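Local coordinates for coenzyme Q-binding protein COQ10 START domain-containing protein (Deinococcus radiodurans R1, PDB 3GGN) that is of unknown function but, as a START-domain protein of the COQ10 and polyketide cyclase type, probably binds a lipid-like or other hydrophobic ligand, at residues B[58-63]-B[82-87]; B[43-48]-B[63-68]. One frame throughout, in Å; residues are numbered along the deposited sequence.

Contact 1: B[58-63]-B[82-87]; sequences GTVSWE and GARIEN
W62 meets A83 and I85 where strand 59-70 of this Bet v 1-like (START-type) sheet passes the loop that leads into strand 86-95, beyond the end of the intervening strand 74-79. The tight part lies around the indole. I85 covers one face of it, with CB 3.9 Å from W62 CE3 and its carbonyl oxygen above the same side, nearer the rim. A83 presses its methyl on the start of the side chain, CB 3.6 Å from W62 CB. CG of W62 sits between the backbone N and the carbonyl carbon (chi1 65°), close to the A83 methyl. The ring also meets that of W49 on the adjacent strand, the planes about 25° apart. V60 continues the apolar line, with CG1 3.7 Å from I85 CG1.

The outer side is looser, and water takes part in it. There the exposed R84 runs extended from CG to NE, its CD also 3.7 Å from V60 CG1. The guanidinium then comes back to the strand and presents an edge to the S61 carbonyl. One water bridges the same oxygen to the backbone, accepting from R84 N at 2.6 Å and donating to S61 O. That carbonyl is thus gripped twice, the direct bond running from R84 NH1 to S61 O at 2.7 Å, bent to 140° at the hydrogen.

Contact 2: B[43-48]-B[63-68]; sequences DDKRSR and EAELTA
E63 shares its carboxylate between two arginines of the adjacent strand. OE2 accepts a salt-bridging hydrogen bond from R46 NH1 at 2.7 Å, the donor above the carboxylate plane, and OE1 makes a second salt bridge with R48 NH2 at 2.7 Å. CG of E63 is anti to its backbone N (chi1 -163°); beyond it the extended chain carries the carboxylate to the arginines. R46 also forms a salt bridge with D43, though NE to OD2 is so short that its geometry is doubtful. An alanine in place of E63 would probably leave R46 NH1 and R48 NH2 without the acid they share and reduce the network to the D43-R46 pair.

D43 OD1 accepts from K45 N, an Asx turn, and from R46 N as well, an Asx motif. Between the strands, S47 and A64 form a hydrogen-bonded pair, A64 N to S47 O at 2.8 Å and S47 N to A64 O at 3.0 Å. L66 N donates to K45 O, and K45, bent at chi3 and chi4, brings NZ to L66 O at 2.7 Å. S47 OG accepts a hydrogen bond from W49 NE1. This is an antiparallel beta hairpin, strands 46-52 and 59-70, of the Bet v 1-like fold.

Overall arrangement
From the N terminus, the chain passes strand 36-41 and reaches 43-48, runs along strand 46-52, turns, and comes back on strand 59-70, where 63-68 closes contact 2 as one hairpin. Before that closure it has already laid down 58-63, the first half of contact 1. The chain then goes out and back through strand 74-79. Residues 82-87 close the second loop on entering strand 86-95. The segments therefore alternate, and the two loops cross instead of nesting. E63 belongs to both contacts, whose centres lie about 14 Å apart. Contact 2 pairs neighbouring strands, whereas contact 1 reaches past strand 74-79, so strand 59-70 is tied on both flanks.

Contact 1: B[58-63]-B[82-87]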
ATOM      1  N   GLY B  58       6.303  23.432  -1.264  1.00 51.55           N
ATOM      2  CA  GLY B  58       5.045  22.777  -1.585  1.00 49.87           C
ATOM      3  C   GLY B  58       5.225  21.490  -2.369  1.00 48.72           C
ATOM      4  O   GLY B  58       4.635  20.462  -2.037  1.00 49.38           O
ATOM      5  N   THR B  59       6.040  21.547  -3.418  1.00 46.41           N
ATOM      6  CA  THR B  59       6.306  20.385  -4.259  1.00 43.77           C
ATOM      7  C   THR B  59       7.580  20.623  -5.065  1.00 42.00           C
ATOM      8  O   THR B  59       7.718  21.649  -5.728  1.00 42.38           O
ATOM      9  CB  THR B  59       5.149  20.128  -5.249  1.00 43.84           C
ATOM     10  OG1 THR B  59       4.000  20.889  -4.856  1.00 44.73           O
ATOM     11  CG2 THR B  59       4.779  18.653  -5.255  1.00 41.89           C
ATOM     12  N   VAL B  60       8.510  19.674  -5.005  1.00 38.94           N
ATOM     13  CA  VAL B  60       9.770  19.784  -5.734  1.00 35.01           C
ATOM     14  C   VAL B  60       9.905  18.653  -6.752  1.00 33.22           C
ATOM     15  O   VAL B  60       9.729  17.482  -6.416  1.00 31.51           O
ATOM     16  CB  VAL B  60      10.972  19.732  -4.768  1.00 34.98           C
ATOM     17  CG1 VAL B  60      12.279  19.775  -5.553  1.00 33.99           C
ATOM     18  CG2 VAL B  60      10.895  20.892  -3.790  1.00 34.42           C
ATOM     19  N   SER B  61      10.219  19.011  -7.993  1.00 30.48           N
ATOM     20  CA  SER B  61      10.373  18.022  -9.053  1.00 28.96           C
ATOM     21  C   SER B  61      11.668  18.207  -9.833  1.00 27.23           C
ATOM     22  O   SER B  61      12.268  19.282  -9.842  1.00 25.24           O
ATOM     23  CB  SER B  61       9.173  18.069 -10.012  1.00 28.61           C
ATOM     24  OG  SER B  61       9.239  19.179 -10.886  1.00 29.63           O
ATOM     25  N   TRP B  62      12.102  17.137 -10.482  1.00 25.09           N
ATOM     26  CA  TRP B  62      13.323  17.167 -11.266  1.00 23.93           C
ATOM     27  C   TRP B  62      13.217  16.096 -12.336  1.00 22.71           C
ATOM     28  O   TRP B  62      12.342  15.234 -12.280  1.00 22.54           O
ATOM     29  CB  TRP B  62      14.532  16.887 -10.370  1.00 26.14           C
ATOM     30  CG  TRP B  62      14.531  15.508  -9.792  1.00 28.80           C
ATOM     31  CD1 TRP B  62      15.062  14.383 -10.353  1.00 27.32           C
ATOM     32  CD2 TRP B  62      13.933  15.097  -8.558  1.00 30.39           C
ATOM     33  NE1 TRP B  62      14.834  13.297  -9.546  1.00 27.45           N
ATOM     34  CE2 TRP B  62      14.142  13.707  -8.436  1.00 29.81           C
ATOM     35  CE3 TRP B  62      13.239  15.770  -7.541  1.00 32.98           C
ATOM     36  CZ2 TRP B  62      13.681  12.970  -7.337  1.00 31.72           C
ATOM     37  CZ3 TRP B  62      12.778  15.038  -6.447  1.00 31.45           C
ATOM     38  CH2 TRP B  62      13.004  13.650  -6.356  1.00 33.03           C
ATOM     39  N   GLU B  63      14.107  16.161 -13.312  1.00 19.41           N
ATOM     40  CA  GLU B  63      14.114  15.191 -14.385  1.00 19.40           C
ATOM     41  C   GLU B  63      15.187  14.153 -14.075  1.00 18.59           C
ATOM     42  O   GLU B  63      16.252  14.483 -13.543  1.00 18.21           O
ATOM     43  CB  GLU B  63      14.426  15.885 -15.710  1.00 22.41           C
ATOM     44  CG  GLU B  63      14.066  15.074 -16.939  1.00 28.48           C
ATOM     45  CD  GLU B  63      14.331  15.834 -18.225  1.00 32.89           C
ATOM     46  OE1 GLU B  63      13.985  17.036 -18.285  1.00 33.59           O
ATOM     47  OE2 GLU B  63      14.875  15.227 -19.173  1.00 35.49           O
ATOM     48  N   GLY B  82      21.637  19.773 -12.780  1.00 20.95           N
ATOM     49  CA  GLY B  82      20.758  20.923 -12.636  1.00 21.82           C
ATOM     50  C   GLY B  82      19.494  20.606 -11.853  1.00 23.78           C
ATOM     51  O   GLY B  82      18.732  21.505 -11.502  1.00 22.41           O
ATOM     52  N   ALA B  83      19.274  19.323 -11.576  1.00 25.47           N
ATOM     53  CA  ALA B  83      18.093  18.888 -10.837  1.00 26.41           C
ATOM     54  C   ALA B  83      18.006  19.570  -9.476  1.00 27.68           C
ATOM     55  O   ALA B  83      19.011  19.692  -8.769  1.00 25.36           O
ATOM     56  CB  ALA B  83      18.122  17.365 -10.656  1.00 27.51           C
ATOM     57  N   ARG B  84      16.805  20.011  -9.111  1.00 28.80           N
ATOM     58  CA  ARG B  84      16.603  20.672  -7.825  1.00 31.34           C
ATOM     59  C   ARG B  84      17.110  19.783  -6.699  1.00 30.65           C
ATOM     60  O   ARG B  84      17.598  20.269  -5.681  1.00 29.87           O
ATOM     61  CB  ARG B  84      15.120  20.969  -7.583  1.00 34.98           C
ATOM     62  CG  ARG B  84      14.495  21.991  -8.521  1.00 38.76           C
ATOM     63  CD  ARG B  84      13.088  22.331  -8.052  1.00 43.05           C
ATOM     64  NE  ARG B  84      12.435  23.317  -8.907  1.00 47.77           N
ATOM     65  CZ  ARG B  84      11.903  23.052 -10.097  1.00 50.08           C
ATOM     66  NH1 ARG B  84      11.941  21.820 -10.588  1.00 50.05           N
ATOM     67  NH2 ARG B  84      11.329  24.023 -10.799  1.00 51.29           N
ATOM     68  N   ILE B  85      16.984  18.474  -6.890  1.00 29.18           N
ATOM     69  CA  ILE B  85      17.419  17.513  -5.889  1.00 30.54           C
ATOM     70  C   ILE B  85      18.247  16.421  -6.536  1.00 29.29           C
ATOM     71  O   ILE B  85      17.785  15.738  -7.444  1.00 28.54           O
ATOM     72  CB  ILE B  85      16.214  16.854  -5.181  1.00 30.80           C
ATOM     73  CG1 ILE B  85      15.338  17.931  -4.541  1.00 32.51           C
ATOM     74  CG2 ILE B  85      16.697  15.870  -4.117  1.00 32.09           C
ATOM     75  CD1 ILE B  85      16.074  18.801  -3.545  1.00 31.61           C
ATOM     76  N   GLU B  86      19.478  16.276  -6.069  1.00 30.54           N
ATOM     77  CA  GLU B  86      20.369  15.252  -6.585  1.00 30.41           C
ATOM     78  C   GLU B  86      19.946  13.928  -5.968  1.00 28.79           C
ATOM     79  O   GLU B  86      19.789  13.821  -4.750  1.00 25.42           O
ATOM     80  CB  GLU B  86      21.816  15.555  -6.191  1.00 31.92           C
ATOM     81  CG  GLU B  86      22.405  16.798  -6.845  1.00 36.27           C
ATOM     82  CD  GLU B  86      23.600  17.345  -6.084  1.00 38.09           C
ATOM     83  OE1 GLU B  86      24.554  16.580  -5.825  1.00 41.17           O
ATOM     84  OE2 GLU B  86      23.582  18.547  -5.744  1.00 41.90           O
ATOM     85  N   ASN B  87      19.737  12.923  -6.806  1.00 25.68           N
ATOM     86  CA  ASN B  87      19.360  11.623  -6.292  1.00 25.38           C
ATOM     87  C   ASN B  87      19.589  10.544  -7.325  1.00 24.09           C
ATOM     88  O   ASN B  87      19.607  10.799  -8.530  1.00 21.04           O
ATOM     89  CB  ASN B  87      17.892  11.606  -5.851  1.00 28.30           C
ATOM     90  CG  ASN B  87      16.939  11.591  -7.018  1.00 29.69           C
ATOM     91  OD1 ASN B  87      16.771  12.596  -7.708  1.00 31.75           O
ATOM     92  ND2 ASN B  87      16.319  10.440  -7.260  1.00 29.64           N
TER
HETATM   93  O   HOH W   1      14.893  20.148 -10.897  1.00 33.62           O

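Contact 2: B[43-48]-B[63-68]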
ATOM      1  N   ASP B  43       9.933   9.737 -21.927  1.00 30.81           N
ATOM      2  CA  ASP B  43      10.366   8.939 -23.075  1.00 30.62           C
ATOM      3  C   ASP B  43      11.028   7.681 -22.533  1.00 31.46           C
ATOM      4  O   ASP B  43      11.132   7.511 -21.317  1.00 29.10           O
ATOM      5  CB  ASP B  43      11.341   9.705 -23.981  1.00 32.04           C
ATOM      6  CG  ASP B  43      12.620  10.099 -23.276  1.00 33.12           C
ATOM      7  OD1 ASP B  43      13.295   9.226 -22.683  1.00 31.20           O
ATOM      8  OD2 ASP B  43      12.959  11.297 -23.329  1.00 37.05           O
ATOM      9  N   ASP B  44      11.473   6.806 -23.432  1.00 30.65           N
ATOM     10  CA  ASP B  44      12.094   5.546 -23.041  1.00 31.54           C
ATOM     11  C   ASP B  44      13.088   5.621 -21.882  1.00 30.58           C
ATOM     12  O   ASP B  44      13.107   4.742 -21.021  1.00 30.38           O
ATOM     13  CB  ASP B  44      12.786   4.889 -24.245  1.00 32.67           C
ATOM     14  CG  ASP B  44      11.806   4.488 -25.342  1.00 36.04           C
ATOM     15  OD1 ASP B  44      10.621   4.260 -25.022  1.00 36.87           O
ATOM     16  OD2 ASP B  44      12.218   4.387 -26.521  1.00 38.51           O
ATOM     17  N   LYS B  45      13.905   6.666 -21.849  1.00 28.75           N
ATOM     18  CA  LYS B  45      14.906   6.771 -20.800  1.00 29.46           C
ATOM     19  C   LYS B  45      14.690   7.867 -19.758  1.00 26.89           C
ATOM     20  O   LYS B  45      15.242   7.792 -18.665  1.00 25.96           O
ATOM     21  CB  LYS B  45      16.287   6.934 -21.446  1.00 31.74           C
ATOM     22  CG  LYS B  45      17.436   7.066 -20.464  1.00 38.18           C
ATOM     23  CD  LYS B  45      18.775   6.765 -21.127  1.00 38.61           C
ATOM     24  CE  LYS B  45      18.871   5.297 -21.546  1.00 41.01           C
ATOM     25  NZ  LYS B  45      18.772   4.356 -20.388  1.00 39.93           N
ATOM     26  N   ARG B  46      13.886   8.873 -20.082  1.00 24.99           N
ATOM     27  CA  ARG B  46      13.668   9.976 -19.152  1.00 24.61           C
ATOM     28  C   ARG B  46      12.310  10.010 -18.472  1.00 23.51           C
ATOM     29  O   ARG B  46      11.305   9.545 -19.012  1.00 22.81           O
ATOM     30  CB  ARG B  46      13.889  11.315 -19.857  1.00 26.57           C
ATOM     31  CG  ARG B  46      15.296  11.535 -20.386  1.00 28.54           C
ATOM     32  CD  ARG B  46      15.365  12.883 -21.085  1.00 31.49           C
ATOM     33  NE  ARG B  46      14.374  12.967 -22.156  1.00 31.55           N
ATOM     34  CZ  ARG B  46      13.554  13.996 -22.344  1.00 32.21           C
ATOM     35  NH1 ARG B  46      13.599  15.043 -21.532  1.00 32.62           N
ATOM     36  NH2 ARG B  46      12.677  13.971 -23.341  1.00 32.30           N
ATOM     37  N   SER B  47      12.298  10.605 -17.284  1.00 20.54           N
ATOM     38  CA  SER B  47      11.093  10.734 -16.485  1.00 19.84           C
ATOM     39  C   SER B  47      11.200  11.944 -15.558  1.00 19.07           C
ATOM     40  O   SER B  47      12.293  12.411 -15.266  1.00 17.97           O
ATOM     41  CB  SER B  47      10.868   9.451 -15.673  1.00 21.24           C
ATOM     42  OG  SER B  47      12.067   9.014 -15.047  1.00 21.68           O
ATOM     43  N   ARG B  48      10.054  12.454 -15.119  1.00 18.63           N
ATOM     44  CA  ARG B  48       9.992  13.597 -14.219  1.00 19.80           C
ATOM     45  C   ARG B  48       9.539  13.104 -12.856  1.00 19.30           C
ATOM     46  O   ARG B  48       8.485  12.482 -12.739  1.00 18.94           O
ATOM     47  CB  ARG B  48       8.988  14.625 -14.738  1.00 23.01           C
ATOM     48  CG  ARG B  48       8.843  15.850 -13.859  1.00 27.02           C
ATOM     49  CD  ARG B  48       8.972  17.104 -14.706  1.00 31.20           C
ATOM     50  NE  ARG B  48      10.237  17.087 -15.438  1.00 35.19           N
ATOM     51  CZ  ARG B  48      10.541  17.907 -16.439  1.00 36.49           C
ATOM     52  NH1 ARG B  48       9.668  18.821 -16.837  1.00 37.61           N
ATOM     53  NH2 ARG B  48      11.721  17.807 -17.043  1.00 35.83           N
ATOM     54  N   GLU B  63      14.107  16.161 -13.312  1.00 19.41           N
ATOM     55  CA  GLU B  63      14.114  15.191 -14.385  1.00 19.40           C
ATOM     56  C   GLU B  63      15.187  14.153 -14.075  1.00 18.59           C
ATOM     57  O   GLU B  63      16.252  14.483 -13.543  1.00 18.21           O
ATOM     58  CB  GLU B  63      14.426  15.885 -15.710  1.00 22.41           C
ATOM     59  CG  GLU B  63      14.066  15.074 -16.939  1.00 28.48           C
ATOM     60  CD  GLU B  63      14.331  15.834 -18.225  1.00 32.89           C
ATOM     61  OE1 GLU B  63      13.985  17.036 -18.285  1.00 33.59           O
ATOM     62  OE2 GLU B  63      14.875  15.227 -19.173  1.00 35.49           O
ATOM     63  N   ALA B  64      14.900  12.898 -14.399  1.00 17.83           N
ATOM     64  CA  ALA B  64      15.856  11.823 -14.176  1.00 18.89           C
ATOM     65  C   ALA B  64      15.907  10.914 -15.402  1.00 18.99           C
ATOM     66  O   ALA B  64      15.075  11.025 -16.305  1.00 20.05           O
ATOM     67  CB  ALA B  64      15.461  11.020 -12.949  1.00 20.15           C
ATOM     68  N   GLU B  65      16.887  10.019 -15.427  1.00 18.71           N
ATOM     69  CA  GLU B  65      17.033   9.085 -16.538  1.00 19.88           C
ATOM     70  C   GLU B  65      17.419   7.696 -16.027  1.00 19.10           C
ATOM     71  O   GLU B  65      18.106   7.569 -15.017  1.00 18.03           O
ATOM     72  CB  GLU B  65      18.110   9.587 -17.507  1.00 22.34           C
ATOM     73  CG  GLU B  65      19.533   9.246 -17.093  1.00 25.38           C
ATOM     74  CD  GLU B  65      20.593   9.818 -18.038  1.00 29.96           C
ATOM     75  OE1 GLU B  65      20.327   9.939 -19.257  1.00 28.75           O
ATOM     76  OE2 GLU B  65      21.703  10.136 -17.554  1.00 30.12           O
ATOM     77  N   LEU B  66      16.965   6.653 -16.716  1.00 19.08           N
ATOM     78  CA  LEU B  66      17.327   5.294 -16.339  1.00 21.37           C
ATOM     79  C   LEU B  66      18.766   5.109 -16.809  1.00 22.18           C
ATOM     80  O   LEU B  66      19.082   5.436 -17.946  1.00 18.48           O
ATOM     81  CB  LEU B  66      16.439   4.270 -17.056  1.00 23.03           C
ATOM     82  CG  LEU B  66      14.958   4.206 -16.682  1.00 23.34           C
ATOM     83  CD1 LEU B  66      14.208   3.312 -17.665  1.00 24.84           C
ATOM     84  CD2 LEU B  66      14.824   3.683 -15.268  1.00 20.75           C
ATOM     85  N   THR B  67      19.639   4.600 -15.944  1.00 22.47           N
ATOM     86  CA  THR B  67      21.025   4.377 -16.340  1.00 24.65           C
ATOM     87  C   THR B  67      21.260   2.889 -16.597  1.00 24.58           C
ATOM     88  O   THR B  67      22.303   2.492 -17.117  1.00 23.06           O
ATOM     89  CB  THR B  67      22.007   4.849 -15.254  1.00 26.44           C
ATOM     90  OG1 THR B  67      21.753   6.222 -14.941  1.00 32.28           O
ATOM     91  CG2 THR B  67      23.437   4.733 -15.751  1.00 29.85           C
ATOM     92  N   ALA B  68      20.282   2.073 -16.223  1.00 23.00           N
ATOM     93  CA  ALA B  68      20.372   0.627 -16.407  1.00 20.52           C
ATOM     94  C   ALA B  68      18.992   0.009 -16.267  1.00 20.05           C
ATOM     95  O   ALA B  68      18.255   0.308 -15.325  1.00 17.28           O
ATOM     96  CB  ALA B  68      21.319   0.012 -15.375  1.00 22.57           C
TER